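Local coordinates for isoform A of Peptidoglycan-recognition protein LB (Drosophila melanogaster, PDB 7NSZ), which hydrolyses the amide bond between N-acetylmuramoyl and L-amino acid residues of bacterial peptidoglycan, using one zinc ion, and probably acts as a scavenger in innate immunity, at residues A38-I43 and N107-G112; I42-Y47 and L152-V157; I78-G83 and G112-G117. The protein carries 1 engineered substitution. All blocks are in the same frame, centred on the assembly; numbering follows the deposited sequence.

Interaction 1. Residues A38-I43 and N107-G112; sequences APYVII and NDKSVG
K109 lays its side chain along the ring of Y40, the two running side by side in the same direction at the start of a parallel strand pair. Its CB rests near the P39 ring, 4.1 Å from P39 CG, and the two side chains cross at about a right angle. CG passes alongside Y40 CD1, and CD packs against the ring at 3.9 Å from Y40 CE1. Bends at chi3 and chi4 turn CE and NZ away from the tyrosine; NZ is hydrogen-bonded to K105 O, its stronger polar partner, and forms a salt bridge with D108 OD1 at 3.0 Å, on the syn side of the carboxylate. An alanine here would probably leave the CD1-CE1 side of the Y40 ring without its aliphatic neighbour and D108 without its charged mate. Backbone bonds take over along the strands. Y40 N reaches K109 O over 3.2 Å with a bent N-H (138°), V111 N gives to Y40 O at 2.9 Å, and I42 N to V111 O. Residues alternate between faces: small S110 sits beside Y40 and I42, its OG bonded to Y106 O, whereas V41 and V111 point to the opposite face, where A38 CB meets V111 CG2 at 4.1 Å. A long aliphatic chain with a charged tip suits position 109, since its carbons line one side of the ring while its ammonium remains among oxygens.

Interaction 2. Residues I42-Y47 and L152-V157; sequences IIHHSY and LGHRQV. With ZN (zinc ion), chain B.
The zinc site of the amidase is built where two neighbouring parallel strands end: H44 gives a ligand from strand 38-45, and H154 one from just past the end of strand 149-153. Both bind through ND1, at 2.1 Å from the zinc ion in each case, and C162 supplies the third protein ligand. The two ND1 atoms lie 3.1 Å apart, a closeness that comes from sharing the metal and not from a hydrogen bond. H154 ND1 approaches the H44 ring at its edge, in the ring plane, while the two ring planes are inclined at 68°. H154 holds CG anti to its backbone N (chi1 -169°), which carries the imidazole out toward the H44 side. The far nitrogen of H44, NE2, is hydrogen-bonded to H102 ND1, a second-shell contact that, with the metal at ND1, holds the ring from both nitrogens.

This pairing belongs to the central mixed sheet of the Amidase_2 fold, in which strand 149-153 lies at an edge beside strand 38-45. I43 N donates to L152 O at 2.9 Å, and H154 N to I43 O at 3.1 Å, so the same ladder that joins the strands also places the backbone of a ligand. On the metal side of the sheet, I42 sends CD1 against L152 CD1 at 3.8 Å, the side chains lying alongside one another. Branched apolar side chains suit this buried strip between the strands, and I42 CG2 carries it up to the H154 backbone. Beyond the strand the chain turns: Q156 OE1 folds back to accept from G153 N at 2.8 Å, and Q156 N bonds to G153 O, bracing the bend from which H154 projects.

Interaction 3. Residues I78-G83 and G112-G117; sequences IGFSFG and GIVLIG. Engineered in segment 78-83: F80 (natural residue Tyr).
Strands 82-84 and 110-115 run parallel here, with F82 opposite I113 and G83 opposite V114, and the ladder opens with a carbonyl gripped twice: G112 O accepts from S81 N at 2.8 Å, through a bent N-H (132°), and from F82 N at 3.2 Å. V114 N then donates to F82 O at 3.0 Å. S81 adds a side-chain bond, its OG accepting from G112 N at 2.8 Å. With OG anti to its own carbonyl carbon (chi1 -50°), the serine hydroxyl stands in for a strand acceptor just before the regular pairing begins. A small polar residue suits this place.

F80, an engineered substitution for the natural tyrosine, lies over V114. The valine CB sits 3.6 Å from the ring centroid and only 6° off the ring normal, a CH-pi contact over the middle of the face. V114 CG1 lies over the same face near its rim, 3.5 Å from F80 CD2, and CG2 lies below CE2 and CZ. A beta-branched residue can thus spread both methyls beneath the ring. The tyrosine at this position is inferred to be essential for coordinating the zinc-bound water; the phenylalanine lacks that hydroxyl, although the nearest atom of its side chain still lies about 5 Å from the zinc ion and its ring meets H44.

The opposite side of this strand pair faces helix 126-142, where L135 touches both F82 and I113. I78 and I116 lean instead on helix 55-72, and strand 38-45 flanks strand 110-115 on its other edge, with H44 beside V114.

How the interactions relate
All three contacts lie in one mixed sheet, where strands 82-84, 110-115, 38-45 and 149-153 stand side by side in that order and run parallel. Interaction 3 joins the first two, interaction 1 the middle two and interaction 2 the last two, with centres 10 to 11 Å apart. Interactions 1 and 2 share I42 and I43, and interactions 1 and 3 share G112. Along the chain the segments of interactions 1 and 3 alternate, while interaction 3 is nested inside the loop closed by interaction 2. The sheet thereby brings residues distant in sequence to one zinc centre: two ligands from interaction 2, and the engineered F80 from interaction 3 beside them.

Interaction 1. Residues A38-I43 and N107-G112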
loop_
_atom_site.group_PDB
_atom_site.type_symbol
_atom_site.label_atom_id
_atom_site.label_comp_id
_atom_site.label_asym_id
_atom_site.label_seq_id
_atom_site.Cartn_x
_atom_site.Cartn_y
_atom_site.Cartn_z
ATOM N N ALA A 38 -11.474 -7.957 1.243
ATOM C CA ALA A 38 -10.767 -7.721 -0.032
ATOM C C ALA A 38 -10.101 -9.007 -0.495
ATOM O O ALA A 38 -9.377 -9.626 0.255
ATOM C CB ALA A 38 -9.713 -6.679 0.156
ATOM N N PRO A 39 -10.309 -9.416 -1.756
ATOM C CA PRO A 39 -9.677 -10.628 -2.240
ATOM C C PRO A 39 -8.241 -10.432 -2.708
ATOM O O PRO A 39 -7.604 -11.433 -2.928
ATOM C CB PRO A 39 -10.604 -11.045 -3.398
ATOM C CG PRO A 39 -11.177 -9.772 -3.882
ATOM C CD PRO A 39 -11.404 -8.952 -2.631
ATOM N N TYR A 40 -7.761 -9.175 -2.841
ATOM C CA TYR A 40 -6.380 -8.886 -3.270
ATOM C C TYR A 40 -5.690 -7.905 -2.343
ATOM O O TYR A 40 -6.308 -6.990 -1.753
ATOM C CB TYR A 40 -6.359 -8.278 -4.665
ATOM C CG TYR A 40 -6.902 -9.206 -5.720
ATOM C CD1 TYR A 40 -8.240 -9.176 -6.061
ATOM C CD2 TYR A 40 -6.091 -10.188 -6.284
ATOM C CE1 TYR A 40 -8.756 -10.045 -7.015
ATOM C CE2 TYR A 40 -6.593 -11.063 -7.235
ATOM C CZ TYR A 40 -7.913 -10.989 -7.585
ATOM O OH TYR A 40 -8.328 -11.886 -8.545
ATOM N N VAL A 41 -4.386 -8.097 -2.268
ATOM C CA VAL A 41 -3.436 -7.139 -1.662
ATOM C C VAL A 41 -2.457 -6.778 -2.761
ATOM O O VAL A 41 -1.834 -7.694 -3.338
ATOM C CB VAL A 41 -2.729 -7.701 -0.429
ATOM C CG1 VAL A 41 -1.686 -6.744 0.090
ATOM C CG2 VAL A 41 -3.699 -8.103 0.650
ATOM N N ILE A 42 -2.332 -5.490 -3.051
ATOM C CA ILE A 42 -1.398 -5.010 -4.106
ATOM C C ILE A 42 -0.308 -4.216 -3.433
ATOM O O ILE A 42 -0.566 -3.234 -2.710
ATOM C CB ILE A 42 -2.069 -4.138 -5.164
ATOM C CG1 ILE A 42 -3.413 -4.672 -5.613
ATOM C CG2 ILE A 42 -1.140 -3.840 -6.312
ATOM C CD1 ILE A 42 -3.368 -5.983 -6.245
ATOM N N ILE A 43 0.930 -4.582 -3.696
ATOM C CA ILE A 43 2.118 -3.906 -3.143
ATOM C C ILE A 43 2.694 -2.909 -4.120
ATOM O O ILE A 43 2.822 -3.211 -5.326
ATOM C CB ILE A 43 3.203 -4.931 -2.726
ATOM C CG1 ILE A 43 2.658 -5.977 -1.762
ATOM C CG2 ILE A 43 4.419 -4.244 -2.191
ATOM C CD1 ILE A 43 2.091 -5.431 -0.478
ATOM N N ASN A 107 -9.156 -1.481 -7.764
ATOM C CA ASN A 107 -9.319 -0.439 -6.720
ATOM C C ASN A 107 -10.488 -0.725 -5.796
ATOM O O ASN A 107 -10.434 -0.361 -4.609
ATOM C CB ASN A 107 -9.463 0.930 -7.371
ATOM C CG ASN A 107 -8.139 1.432 -7.883
ATOM O OD1 ASN A 107 -7.107 1.335 -7.208
ATOM N ND2 ASN A 107 -8.155 2.008 -9.072
ATOM N N ASP A 108 -11.525 -1.411 -6.286
ATOM C CA ASP A 108 -12.714 -1.729 -5.460
ATOM C C ASP A 108 -12.635 -3.170 -4.934
ATOM O O ASP A 108 -13.669 -3.675 -4.516
ATOM C CB ASP A 108 -13.993 -1.553 -6.288
ATOM C CG ASP A 108 -14.072 -2.581 -7.427
ATOM O OD1 ASP A 108 -13.078 -3.301 -7.725
ATOM O OD2 ASP A 108 -15.136 -2.605 -8.081
ATOM N N LYS A 109 -11.459 -3.790 -4.893
ATOM C CA LYS A 109 -11.381 -5.202 -4.426
ATOM C C LYS A 109 -9.991 -5.510 -3.859
ATOM O O LYS A 109 -9.541 -6.670 -3.858
ATOM C CB LYS A 109 -11.716 -6.138 -5.590
ATOM C CG LYS A 109 -10.813 -5.986 -6.796
ATOM C CD LYS A 109 -11.045 -6.987 -7.937
ATOM C CE LYS A 109 -12.381 -6.808 -8.616
ATOM N NZ LYS A 109 -12.437 -5.603 -9.474
ATOM N N SER A 110 -9.294 -4.499 -3.325
ATOM C CA SER A 110 -7.911 -4.689 -2.867
ATOM C C SER A 110 -7.595 -3.775 -1.695
ATOM O O SER A 110 -8.268 -2.740 -1.509
ATOM C CB SER A 110 -6.963 -4.533 -3.988
ATOM O OG SER A 110 -6.774 -3.144 -4.368
ATOM N N VAL A 111 -6.530 -4.156 -1.006
ATOM C CA VAL A 111 -5.786 -3.271 -0.115
ATOM C C VAL A 111 -4.528 -2.928 -0.868
ATOM O O VAL A 111 -3.701 -3.809 -1.137
ATOM C CB VAL A 111 -5.517 -3.920 1.245
ATOM C CG1 VAL A 111 -4.785 -2.989 2.169
ATOM C CG2 VAL A 111 -6.778 -4.444 1.844
ATOM N N GLY A 112 -4.346 -1.648 -1.152
ATOM C CA GLY A 112 -3.132 -1.117 -1.779
ATOM C C GLY A 112 -2.157 -0.600 -0.739
ATOM O O GLY A 112 -2.487 0.393 -0.075
#

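Interaction 2. Residues I42-Y47 and L152-V157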
loop_
_atom_site.group_PDB
_atom_site.type_symbol
_atom_site.label_atom_id
_atom_site.label_comp_id
_atom_site.label_asym_id
_atom_site.label_seq_id
_atom_site.Cartn_x
_atom_site.Cartn_y
_atom_site.Cartn_z
ATOM N N ILE A 42 -2.332 -5.490 -3.051
ATOM C CA ILE A 42 -1.398 -5.010 -4.106
ATOM C C ILE A 42 -0.308 -4.216 -3.433
ATOM O O ILE A 42 -0.566 -3.234 -2.710
ATOM C CB ILE A 42 -2.069 -4.138 -5.164
ATOM C CG1 ILE A 42 -3.413 -4.672 -5.613
ATOM C CG2 ILE A 42 -1.140 -3.840 -6.312
ATOM C CD1 ILE A 42 -3.368 -5.983 -6.245
ATOM N N ILE A 43 0.930 -4.582 -3.696
ATOM C CA ILE A 43 2.118 -3.906 -3.143
ATOM C C ILE A 43 2.694 -2.909 -4.120
ATOM O O ILE A 43 2.822 -3.211 -5.326
ATOM C CB ILE A 43 3.203 -4.931 -2.726
ATOM C CG1 ILE A 43 2.658 -5.977 -1.762
ATOM C CG2 ILE A 43 4.419 -4.244 -2.191
ATOM C CD1 ILE A 43 2.091 -5.431 -0.478
ATOM N N HIS A 44 3.043 -1.751 -3.612
ATOM C CA HIS A 44 3.649 -0.610 -4.325
ATOM C C HIS A 44 4.899 -0.148 -3.629
ATOM O O HIS A 44 5.058 -0.358 -2.394
ATOM C CB HIS A 44 2.636 0.574 -4.409
ATOM C CG HIS A 44 1.320 0.203 -4.968
ATOM N ND1 HIS A 44 1.074 0.420 -6.323
ATOM C CD2 HIS A 44 0.167 -0.245 -4.462
ATOM C CE1 HIS A 44 -0.144 0.102 -6.603
ATOM N NE2 HIS A 44 -0.768 -0.336 -5.489
ATOM N N HIS A 45 5.750 0.588 -4.365
ATOM C CA HIS A 45 6.715 1.514 -3.776
ATOM C C HIS A 45 6.292 2.931 -4.146
ATOM O O HIS A 45 5.478 3.131 -5.062
ATOM C CB HIS A 45 8.200 1.245 -4.103
ATOM C CG HIS A 45 8.602 1.611 -5.490
ATOM N ND1 HIS A 45 9.948 1.642 -5.793
ATOM C CD2 HIS A 45 7.931 1.862 -6.616
ATOM C CE1 HIS A 45 10.054 1.943 -7.067
ATOM N NE2 HIS A 45 8.887 2.024 -7.605
ATOM N N SER A 46 6.820 3.906 -3.432
ATOM C CA SER A 46 6.445 5.297 -3.748
ATOM C C SER A 46 7.351 5.877 -4.835
ATOM O O SER A 46 6.885 6.768 -5.575
ATOM C CB SER A 46 6.452 6.209 -2.529
ATOM O OG SER A 46 7.732 6.275 -1.915
ATOM N N TYR A 47 8.595 5.421 -4.893
ATOM C CA TYR A 47 9.724 5.945 -5.739
ATOM C C TYR A 47 10.200 7.311 -5.228
ATOM O O TYR A 47 11.347 7.426 -4.816
ATOM C CB TYR A 47 9.369 5.918 -7.230
ATOM C CG TYR A 47 10.463 6.504 -8.077
ATOM C CD1 TYR A 47 11.706 5.893 -8.150
ATOM C CD2 TYR A 47 10.320 7.777 -8.602
ATOM C CE1 TYR A 47 12.755 6.503 -8.821
ATOM C CE2 TYR A 47 11.357 8.397 -9.289
ATOM C CZ TYR A 47 12.583 7.761 -9.369
ATOM O OH TYR A 47 13.607 8.347 -10.066
ATOM N N LEU A 152 -0.195 -9.471 -4.961
ATOM C CA LEU A 152 0.370 -9.065 -6.275
ATOM C C LEU A 152 1.210 -7.813 -6.123
ATOM O O LEU A 152 1.027 -7.066 -5.168
ATOM C CB LEU A 152 -0.766 -8.739 -7.250
ATOM C CG LEU A 152 -1.777 -9.816 -7.535
ATOM C CD1 LEU A 152 -2.975 -9.214 -8.290
ATOM C CD2 LEU A 152 -1.162 -10.968 -8.333
ATOM N N GLY A 153 2.169 -7.599 -6.986
ATOM C CA GLY A 153 2.768 -6.290 -7.177
ATOM C C GLY A 153 2.023 -5.544 -8.264
ATOM O O GLY A 153 1.414 -6.136 -9.161
ATOM N N HIS A 154 2.076 -4.235 -8.193
ATOM C CA HIS A 154 1.452 -3.368 -9.214
ATOM C C HIS A 154 1.835 -3.756 -10.640
ATOM O O HIS A 154 0.947 -3.788 -11.481
ATOM C CB HIS A 154 1.823 -1.945 -8.877
ATOM C CG HIS A 154 1.100 -0.863 -9.606
ATOM N ND1 HIS A 154 1.382 0.452 -9.399
ATOM C CD2 HIS A 154 0.230 -0.875 -10.633
ATOM C CE1 HIS A 154 0.670 1.192 -10.226
ATOM N NE2 HIS A 154 -0.076 0.427 -10.955
ATOM N N ARG A 155 3.098 -4.117 -10.848
ATOM C CA ARG A 155 3.608 -4.443 -12.208
ATOM C C ARG A 155 2.849 -5.643 -12.769
ATOM O O ARG A 155 2.970 -5.837 -13.999
ATOM C CB ARG A 155 5.104 -4.712 -12.139
ATOM C CG ARG A 155 5.499 -5.866 -11.247
ATOM C CD ARG A 155 6.914 -6.390 -11.499
ATOM N NE ARG A 155 7.874 -5.333 -11.246
ATOM C CZ ARG A 155 9.178 -5.422 -11.502
ATOM N NH1 ARG A 155 9.665 -6.581 -11.914
ATOM N NH2 ARG A 155 9.984 -4.411 -11.309
ATOM N N GLN A 156 2.172 -6.488 -12.021
ATOM C CA GLN A 156 1.433 -7.639 -12.556
ATOM C C GLN A 156 0.111 -7.231 -13.174
ATOM O O GLN A 156 -0.462 -8.074 -13.898
ATOM C CB GLN A 156 1.248 -8.659 -11.442
ATOM C CG GLN A 156 2.575 -9.254 -11.024
ATOM C CD GLN A 156 2.400 -10.190 -9.866
ATOM O OE1 GLN A 156 2.378 -9.803 -8.686
ATOM N NE2 GLN A 156 2.235 -11.471 -10.122
ATOM N N VAL A 157 -0.359 -5.996 -12.957
ATOM C CA VAL A 157 -1.709 -5.616 -13.468
ATOM C C VAL A 157 -1.630 -4.378 -14.377
ATOM O O VAL A 157 -2.704 -4.019 -14.883
ATOM C CB VAL A 157 -2.700 -5.471 -12.290
ATOM C CG1 VAL A 157 -2.643 -6.723 -11.408
ATOM C CG2 VAL A 157 -2.453 -4.251 -11.420
HETATM ZN ZN ZN B . 2.421 1.107 -7.737
#

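Interaction 3. Residues I78-G83 and G112-G117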
loop_
_atom_site.group_PDB
_atom_site.type_symbol
_atom_site.label_atom_id
_atom_site.label_comp_id
_atom_site.label_asym_id
_atom_site.label_seq_id
_atom_site.Cartn_x
_atom_site.Cartn_y
_atom_site.Cartn_z
ATOM N N ILE A 78 -5.010 10.639 -1.268
ATOM C CA ILE A 78 -3.883 9.707 -1.484
ATOM C C ILE A 78 -4.424 8.403 -2.072
ATOM O O ILE A 78 -5.458 7.914 -1.647
ATOM C CB ILE A 78 -3.109 9.443 -0.183
ATOM C CG1 ILE A 78 -1.763 8.797 -0.510
ATOM C CG2 ILE A 78 -3.913 8.710 0.858
ATOM C CD1 ILE A 78 -0.831 8.694 0.673
ATOM N N GLY A 79 -3.777 7.882 -3.105
ATOM C CA GLY A 79 -4.375 6.725 -3.824
ATOM C C GLY A 79 -4.301 5.385 -3.079
ATOM O O GLY A 79 -5.035 4.488 -3.441
ATOM N N PHE A 80 -3.429 5.267 -2.103
ATOM C CA PHE A 80 -3.136 3.999 -1.409
ATOM C C PHE A 80 -4.053 3.794 -0.210
ATOM O O PHE A 80 -4.483 4.763 0.476
ATOM C CB PHE A 80 -1.670 4.010 -0.968
ATOM C CG PHE A 80 -0.718 4.238 -2.105
ATOM C CD1 PHE A 80 -0.570 3.275 -3.111
ATOM C CD2 PHE A 80 0.062 5.373 -2.180
ATOM C CE1 PHE A 80 0.310 3.463 -4.170
ATOM C CE2 PHE A 80 0.947 5.550 -3.220
ATOM C CZ PHE A 80 1.042 4.607 -4.245
ATOM N N SER A 81 -4.246 2.553 0.134
ATOM C CA SER A 81 -5.010 2.168 1.348
ATOM C C SER A 81 -4.206 2.482 2.602
ATOM O O SER A 81 -4.750 2.981 3.613
ATOM C CB SER A 81 -5.359 0.727 1.313
ATOM O OG SER A 81 -5.970 0.331 0.074
ATOM N N PHE A 82 -2.912 2.130 2.553
ATOM C CA PHE A 82 -1.981 2.259 3.699
ATOM C C PHE A 82 -0.573 2.553 3.198
ATOM O O PHE A 82 -0.226 2.105 2.065
ATOM C CB PHE A 82 -1.901 0.996 4.574
ATOM C CG PHE A 82 -3.200 0.685 5.264
ATOM C CD1 PHE A 82 -4.114 -0.147 4.688
ATOM C CD2 PHE A 82 -3.505 1.218 6.493
ATOM C CE1 PHE A 82 -5.347 -0.375 5.267
ATOM C CE2 PHE A 82 -4.758 1.003 7.078
ATOM C CZ PHE A 82 -5.653 0.177 6.464
ATOM N N GLY A 83 0.223 3.269 3.958
ATOM C CA GLY A 83 1.653 3.428 3.704
ATOM C C GLY A 83 2.448 2.841 4.826
ATOM O O GLY A 83 1.978 2.720 5.984
ATOM N N GLY A 112 -4.346 -1.648 -1.152
ATOM C CA GLY A 112 -3.132 -1.117 -1.779
ATOM C C GLY A 112 -2.157 -0.600 -0.739
ATOM O O GLY A 112 -2.487 0.393 -0.075
ATOM N N ILE A 113 -0.967 -1.189 -0.634
ATOM C CA ILE A 113 -0.004 -0.869 0.429
ATOM C C ILE A 113 1.232 -0.301 -0.222
ATOM O O ILE A 113 1.797 -1.015 -1.085
ATOM C CB ILE A 113 0.353 -2.113 1.272
ATOM C CG1 ILE A 113 -0.887 -2.759 1.889
ATOM C CG2 ILE A 113 1.396 -1.772 2.336
ATOM C CD1 ILE A 113 -0.612 -4.157 2.519
ATOM N N VAL A 114 1.609 0.918 0.083
ATOM C CA VAL A 114 2.852 1.514 -0.459
ATOM C C VAL A 114 3.935 1.434 0.612
ATOM O O VAL A 114 3.792 1.873 1.749
ATOM C CB VAL A 114 2.626 2.950 -0.963
ATOM C CG1 VAL A 114 2.227 3.934 0.124
ATOM C CG2 VAL A 114 3.860 3.444 -1.700
ATOM N N LEU A 115 5.087 0.893 0.224
ATOM C CA LEU A 115 6.304 0.945 1.031
ATOM C C LEU A 115 7.066 2.189 0.600
ATOM O O LEU A 115 7.517 2.259 -0.544
ATOM C CB LEU A 115 7.151 -0.327 0.907
ATOM C CG LEU A 115 6.723 -1.470 1.820
ATOM C CD1 LEU A 115 5.453 -2.135 1.406
ATOM C CD2 LEU A 115 7.856 -2.528 1.905
ATOM N N ILE A 116 7.101 3.212 1.425
ATOM C CA ILE A 116 7.690 4.514 1.046
ATOM C C ILE A 116 9.172 4.287 0.712
ATOM O O ILE A 116 9.911 3.616 1.464
ATOM C CB ILE A 116 7.501 5.564 2.158
ATOM C CG1 ILE A 116 6.009 5.831 2.370
ATOM C CG2 ILE A 116 8.248 6.852 1.870
ATOM C CD1 ILE A 116 5.676 6.499 3.681
ATOM N N GLY A 117 9.569 4.761 -0.457
ATOM C CA GLY A 117 10.964 4.684 -0.930
ATOM C C GLY A 117 11.009 4.160 -2.335
ATOM O O GLY A 117 9.979 3.832 -2.950
#